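Local coordinates for protein probable enoyl-CoA hydratase/isomerase (Pseudomonas aeruginosa, PDB 7BOR) that binds coenzyme A as a member of the crotonase family and probably acts as a delta(3)-delta(2)-enoyl-CoA isomerase, at residues 193-196 against 197-200; 233-236 against 237-240. One frame throughout, in Å; residues are numbered along the deposited sequence.

Contact 1 (193-196 against 197-200)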
ATOM      1  N   ARG A 193      13.609  -8.261  12.307  1.00 34.58           N
ATOM      2  CA  ARG A 193      14.504  -8.630  13.400  1.00 36.70           C
ATOM      3  C   ARG A 193      15.782  -7.795  13.388  1.00 37.22           C
ATOM      4  O   ARG A 193      16.345  -7.505  14.448  1.00 42.89           O
ATOM      5  CB  ARG A 193      14.802 -10.138  13.317  1.00 34.22           C
ATOM      6  CG  ARG A 193      13.578 -11.048  13.483  1.00 38.65           C
ATOM      7  CD  ARG A 193      13.900 -12.588  13.414  1.00 44.07           C
ATOM      8  NE  ARG A 193      12.694 -13.438  13.364  1.00 48.89           N
ATOM      9  CZ  ARG A 193      12.325 -14.202  12.320  1.00 47.84           C
ATOM     10  NH1 ARG A 193      11.209 -14.948  12.371  1.00 51.40           N
ATOM     11  NH2 ARG A 193      13.058 -14.245  11.215  1.00 46.80           N
ATOM     12  N   ARG A 194      16.229  -7.340  12.217  1.00 34.57           N
ATOM     13  CA  ARG A 194      17.405  -6.477  12.187  1.00 36.53           C
ATOM     14  C   ARG A 194      17.105  -5.146  12.855  1.00 39.31           C
ATOM     15  O   ARG A 194      17.969  -4.588  13.552  1.00 38.07           O
ATOM     16  CB  ARG A 194      17.880  -6.249  10.751  1.00 37.29           C
ATOM     17  CG  ARG A 194      18.252  -7.502   9.980  1.00 41.19           C
ATOM     18  CD  ARG A 194      18.743  -7.137   8.546  1.00 42.14           C
ATOM     19  NE  ARG A 194      19.796  -6.108   8.565  1.00 44.51           N
ATOM     20  CZ  ARG A 194      20.509  -5.743   7.497  1.00 48.73           C
ATOM     21  NH1 ARG A 194      20.266  -6.318   6.326  1.00 47.45           N
ATOM     22  NH2 ARG A 194      21.457  -4.807   7.591  1.00 37.40           N
ATOM     23  N   PHE A 195      15.885  -4.616  12.638  1.00 35.10           N
ATOM     24  CA  PHE A 195      15.504  -3.335  13.231  1.00 37.00           C
ATOM     25  C   PHE A 195      15.516  -3.443  14.750  1.00 41.51           C
ATOM     26  O   PHE A 195      15.947  -2.515  15.446  1.00 43.46           O
ATOM     27  CB  PHE A 195      14.109  -2.877  12.746  1.00 28.58           C
ATOM     28  CG  PHE A 195      14.121  -2.077  11.448  1.00 32.70           C
ATOM     29  CD1 PHE A 195      14.853  -0.894  11.329  1.00 35.94           C
ATOM     30  CD2 PHE A 195      13.413  -2.543  10.322  1.00 33.83           C
ATOM     31  CE1 PHE A 195      14.879  -0.182  10.091  1.00 37.18           C
ATOM     32  CE2 PHE A 195      13.424  -1.839   9.114  1.00 33.58           C
ATOM     33  CZ  PHE A 195      14.169  -0.678   8.987  1.00 29.72           C
ATOM     34  N   LEU A 196      15.079  -4.589  15.273  1.00 41.03           N
ATOM     35  CA  LEU A 196      15.113  -4.840  16.714  1.00 43.52           C
ATOM     36  C   LEU A 196      16.503  -4.680  17.326  1.00 45.67           C
ATOM     37  O   LEU A 196      16.610  -4.373  18.516  1.00 52.55           O
ATOM     38  CB  LEU A 196      14.597  -6.245  17.003  1.00 41.20           C
ATOM     39  CG  LEU A 196      13.171  -6.373  16.459  1.00 46.64           C
ATOM     40  CD1 LEU A 196      12.570  -7.724  16.788  1.00 48.47           C
ATOM     41  CD2 LEU A 196      12.263  -5.247  16.950  1.00 50.54           C
ATOM     42  N   HIS A 197      17.574  -4.862  16.555  1.00 44.85           N
ATOM     43  CA  HIS A 197      18.918  -4.712  17.114  1.00 45.92           C
ATOM     44  C   HIS A 197      19.408  -3.274  17.176  1.00 46.09           C
ATOM     45  O   HIS A 197      20.481  -3.038  17.740  1.00 49.11           O
ATOM     46  CB  HIS A 197      19.936  -5.494  16.299  1.00 44.07           C
ATOM     47  CG  HIS A 197      19.674  -6.954  16.281  1.00 54.80           C
ATOM     48  ND1 HIS A 197      19.024  -7.590  17.315  1.00 58.02           N
ATOM     49  CD2 HIS A 197      19.950  -7.905  15.360  1.00 50.07           C
ATOM     50  CE1 HIS A 197      18.922  -8.877  17.040  1.00 58.38           C
ATOM     51  NE2 HIS A 197      19.490  -9.096  15.867  1.00 59.11           N
ATOM     52  N   LEU A 198      18.683  -2.325  16.590  1.00 43.97           N
ATOM     53  CA  LEU A 198      19.107  -0.938  16.509  1.00 44.53           C
ATOM     54  C   LEU A 198      18.383  -0.095  17.558  1.00 49.11           C
ATOM     55  O   LEU A 198      17.319  -0.465  18.073  1.00 47.56           O
ATOM     56  CB  LEU A 198      18.838  -0.388  15.101  1.00 40.16           C
ATOM     57  CG  LEU A 198      19.471  -1.173  13.948  1.00 41.09           C
ATOM     58  CD1 LEU A 198      18.989  -0.652  12.597  1.00 42.19           C
ATOM     59  CD2 LEU A 198      20.965  -1.130  13.978  1.00 39.68           C
ATOM     60  N   ALA A 199      18.972   1.056  17.856  1.00 46.06           N
ATOM     61  CA  ALA A 199      18.392   1.996  18.814  1.00 49.00           C
ATOM     62  C   ALA A 199      17.035   2.486  18.315  1.00 49.29           C
ATOM     63  O   ALA A 199      16.964   3.077  17.221  1.00 48.71           O
ATOM     64  CB  ALA A 199      19.342   3.172  19.016  1.00 47.17           C
ATOM     65  N   PRO A 200      15.940   2.246  19.049  1.00 50.48           N
ATOM     66  CA  PRO A 200      14.617   2.606  18.496  1.00 52.60           C
ATOM     67  C   PRO A 200      14.515   4.059  18.058  1.00 43.76           C
ATOM     68  O   PRO A 200      13.796   4.354  17.094  1.00 44.75           O
ATOM     69  CB  PRO A 200      13.637   2.285  19.646  1.00 52.62           C
ATOM     70  CG  PRO A 200      14.370   1.326  20.537  1.00 50.83           C
ATOM     71  CD  PRO A 200      15.844   1.687  20.414  1.00 49.73           C
TER
HETATM   72  O   HOH W   1      17.421  -2.038  20.291  1.00 52.63           O
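His197 N and Leu198 N each bond to a carbonyl three residues earlier, a 3-10-like pattern where the chain leaves helix 182-196. The first bond, from His197 N to Arg194 O, is 3.0 Å long and bent, with an angle of 145° at the hydrogen. The second, from Leu198 N to Phe195 O, is straighter at 163°. In both, the donor sits above the carbonyl plane rather than in line with a lone pair. The imidazole of His197 folds back over this turn: with CG set beside its own backbone N (chi1 -62°), the ring lies flat over the carbonyl oxygen of Arg193, which stands 3.7 Å from the plane beneath the ring centre. The guanidinium of Arg193 heads elsewhere, to a salt bridge with Asp190 one turn back. The Leu198 side chain lies alongside the neighbouring carbonyls; its CB comes to 3.6 Å from Phe195 O and its CG to 3.8 Å from Arg194 O. Farther out, the CD1 methyl of Leu198 meets CD1 of the Phe195 ring obliquely at 4.3 Å, and both side chains also touch Val203 on the next helix. Past the turn, a water donates to Leu196 O and to Leu198 O, at 2.7 Å from the latter; Arg49 gives Leu198 O a second hydrogen bond. Ala199 then takes the N-cap position of helix 200-233, and Pro200 opens that helix. The contact is thus built largely from main-chain polar groups at the protein surface, which suggests that water and an arginine help satisfy carbonyls at the end of the helix while the apolar Phe195-Leu198 touch adds a modest hydrophobic share.

Contact 2 (233-236 against 237-240)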
ATOM      1  N   LEU A 233     -14.916   9.128  -9.292  1.00 33.51           N
ATOM      2  CA  LEU A 233     -15.662   7.929  -8.936  1.00 36.32           C
ATOM      3  C   LEU A 233     -17.173   8.095  -9.151  1.00 37.80           C
ATOM      4  O   LEU A 233     -17.924   7.103  -9.392  1.00 37.96           O
ATOM      5  CB  LEU A 233     -15.442   7.576  -7.472  1.00 39.07           C
ATOM      6  CG  LEU A 233     -14.192   6.747  -7.102  1.00 43.89           C
ATOM      7  CD1 LEU A 233     -13.952   6.839  -5.588  1.00 43.86           C
ATOM      8  CD2 LEU A 233     -14.325   5.320  -7.550  1.00 38.18           C
ATOM      9  N   ARG A 234     -17.621   9.341  -9.061  1.00 40.23           N
ATOM     10  CA  ARG A 234     -19.030   9.663  -9.179  1.00 41.91           C
ATOM     11  C   ARG A 234     -19.420  10.014 -10.600  1.00 39.18           C
ATOM     12  O   ARG A 234     -20.603  10.324 -10.880  1.00 36.45           O
ATOM     13  CB  ARG A 234     -19.405  10.852  -8.305  1.00 38.93           C
ATOM     14  CG  ARG A 234     -18.856  10.846  -6.913  1.00 52.03           C
ATOM     15  CD  ARG A 234     -19.012  12.226  -6.252  1.00 59.56           C
ATOM     16  NE  ARG A 234     -20.372  12.424  -5.741  1.00 91.59           N
ATOM     17  CZ  ARG A 234     -20.786  12.018  -4.535  1.00 93.04           C
ATOM     18  NH1 ARG A 234     -19.941  11.382  -3.710  1.00 78.70           N
ATOM     19  NH2 ARG A 234     -22.051  12.239  -4.146  1.00 62.37           N
ATOM     20  N   SER A 235     -18.384  10.030 -11.564  1.00 32.89           N
ATOM     21  CA  SER A 235     -18.674  10.315 -12.933  1.00 32.07           C
ATOM     22  C   SER A 235     -18.931   9.031 -13.761  1.00 33.47           C
ATOM     23  O   SER A 235     -18.448   7.899 -13.436  1.00 30.46           O
ATOM     24  CB  SER A 235     -17.464  11.059 -13.537  1.00 36.74           C
ATOM     25  OG  SER A 235     -16.528  10.118 -14.089  1.00 42.92           O
ATOM     26  N   PRO A 236     -19.628   9.249 -14.886  1.00 32.83           N
ATOM     27  CA  PRO A 236     -19.986   8.071 -15.729  1.00 31.57           C
ATOM     28  C   PRO A 236     -18.807   7.240 -16.235  1.00 35.06           C
ATOM     29  O   PRO A 236     -18.933   5.963 -16.368  1.00 34.64           O
ATOM     30  CB  PRO A 236     -20.784   8.694 -16.885  1.00 32.24           C
ATOM     31  CG  PRO A 236     -21.295  10.000 -16.317  1.00 33.26           C
ATOM     32  CD  PRO A 236     -20.253  10.531 -15.365  1.00 37.55           C
ATOM     33  N   GLU A 237     -17.729   7.951 -16.644  1.00 37.16           N
ATOM     34  CA  GLU A 237     -16.576   7.240 -17.208  1.00 37.94           C
ATOM     35  C   GLU A 237     -16.117   6.085 -16.298  1.00 35.98           C
ATOM     36  O   GLU A 237     -15.939   4.909 -16.715  1.00 37.07           O
ATOM     37  CB  GLU A 237     -15.432   8.220 -17.481  1.00 42.98           C
ATOM     38  CG  GLU A 237     -15.246   8.569 -18.897  1.00 44.06           C
ATOM     39  CD  GLU A 237     -14.164   9.608 -19.030  1.00 46.28           C
ATOM     40  OE1 GLU A 237     -13.607  10.058 -17.954  1.00 50.41           O
ATOM     41  OE2 GLU A 237     -13.834  10.018 -20.204  1.00 47.13           O
ATOM     42  N   ALA A 238     -15.800   6.446 -15.064  1.00 32.72           N
ATOM     43  CA  ALA A 238     -15.408   5.462 -14.077  1.00 34.19           C
ATOM     44  C   ALA A 238     -16.550   4.524 -13.696  1.00 36.17           C
ATOM     45  O   ALA A 238     -16.350   3.318 -13.612  1.00 35.25           O
ATOM     46  CB  ALA A 238     -14.858   6.142 -12.833  1.00 33.33           C
ATOM     47  N   ILE A 239     -17.753   5.034 -13.439  1.00 34.25           N
ATOM     48  CA  ILE A 239     -18.833   4.103 -13.115  1.00 33.97           C
ATOM     49  C   ILE A 239     -18.937   3.018 -14.187  1.00 33.34           C
ATOM     50  O   ILE A 239     -19.078   1.828 -13.878  1.00 38.19           O
ATOM     51  CB  ILE A 239     -20.157   4.872 -12.914  1.00 31.47           C
ATOM     52  CG1 ILE A 239     -20.110   5.605 -11.568  1.00 31.67           C
ATOM     53  CG2 ILE A 239     -21.343   3.941 -13.011  1.00 33.41           C
ATOM     54  CD1 ILE A 239     -21.190   6.764 -11.399  1.00 34.34           C
ATOM     55  N   GLU A 240     -18.812   3.396 -15.460  1.00 34.85           N
ATOM     56  CA  GLU A 240     -18.909   2.420 -16.548  1.00 37.11           C
ATOM     57  C   GLU A 240     -17.752   1.419 -16.500  1.00 43.92           C
ATOM     58  O   GLU A 240     -17.975   0.203 -16.545  1.00 39.81           O
ATOM     59  CB  GLU A 240     -18.945   3.117 -17.919  1.00 38.36           C
ATOM     60  CG  GLU A 240     -19.028   2.138 -19.125  1.00 50.29           C
ATOM     61  CD  GLU A 240     -18.521   2.732 -20.453  1.00 68.80           C
ATOM     62  OE1 GLU A 240     -17.975   3.864 -20.427  1.00 69.28           O
ATOM     63  OE2 GLU A 240     -18.663   2.062 -21.521  1.00 72.36           O
TER
HETATM   64  O   HOH W   2     -14.683  11.395 -15.226  1.00 42.80           O
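Ile239 reaches back over the main chain of Leu233, Arg234 and Ser235 and packs closely on it, although its side chain is exposed. Its CG1, placed beside the backbone N (chi1 -74°), lies 3.4 Å from both Leu233 O and Ser235 O, while CD1 continues to Arg234 O at 3.6 Å, so one aliphatic branch runs past three successive carbonyl oxygens. Under it the backbone of Ile239 donates to Ser235 O across 2.9 Å, with an almost linear N-H (173°) that arrives nearly along the C=O axis. Glu240 N makes the next bond of the series, to Pro236 O, at 2.7 Å. The buried side belongs to Leu233 and Ala238: the Ala238 methyl comes near Leu233 CA, and both side chains rest on Leu134, with Pro73 and Pro74 also against Leu233. The bonds to Ser235 O and Pro236 O are the opening ones of helix 236-245, with Ser235 at its N-cap and Pro236 as its first residue, where proline's lack of an N-H breaks no hydrogen bond of the helix. Ser235 OG does not close tightly on the first-turn amides; it stands 3.6 Å from Glu237 N and is hydrogen-bonded instead to Arg232 O at the end of the preceding helix. Glu237 and Glu240 make the looser, exposed part. There a water bridges Ser235 OG and Glu237 OE1, lying 3.2 Å from this carboxylate oxygen, to which it donates a hydrogen bond. The same OE1 forms a salt bridge with Arg232, and the negative charge near the helix N terminus would probably be favoured by the helix dipole. Glu240 touches the loop through its CB, 3.2 Å from Pro236 O.

In the fold
Following the chain from the N terminus, helix 182-196 ends in contact 1, the short turn at 197-199 that leads into helix 200-233. That long helix spans the molecule, and contact 2 is the turn at its far end, leading into helix 236-245. The two contacts therefore stand in series, neither enclosing nor crossing the other, and each closes only a short local turn. The centres of contact 1 and contact 2 are about 46 Å apart, on opposite sides of the chain's centre. Contact 1 lies at the surface away from the coenzyme A site, whereas at contact 2 the Leu233 side chain is about 7 Å from the bound coenzyme A and a similar distance from the side chain of Asn64.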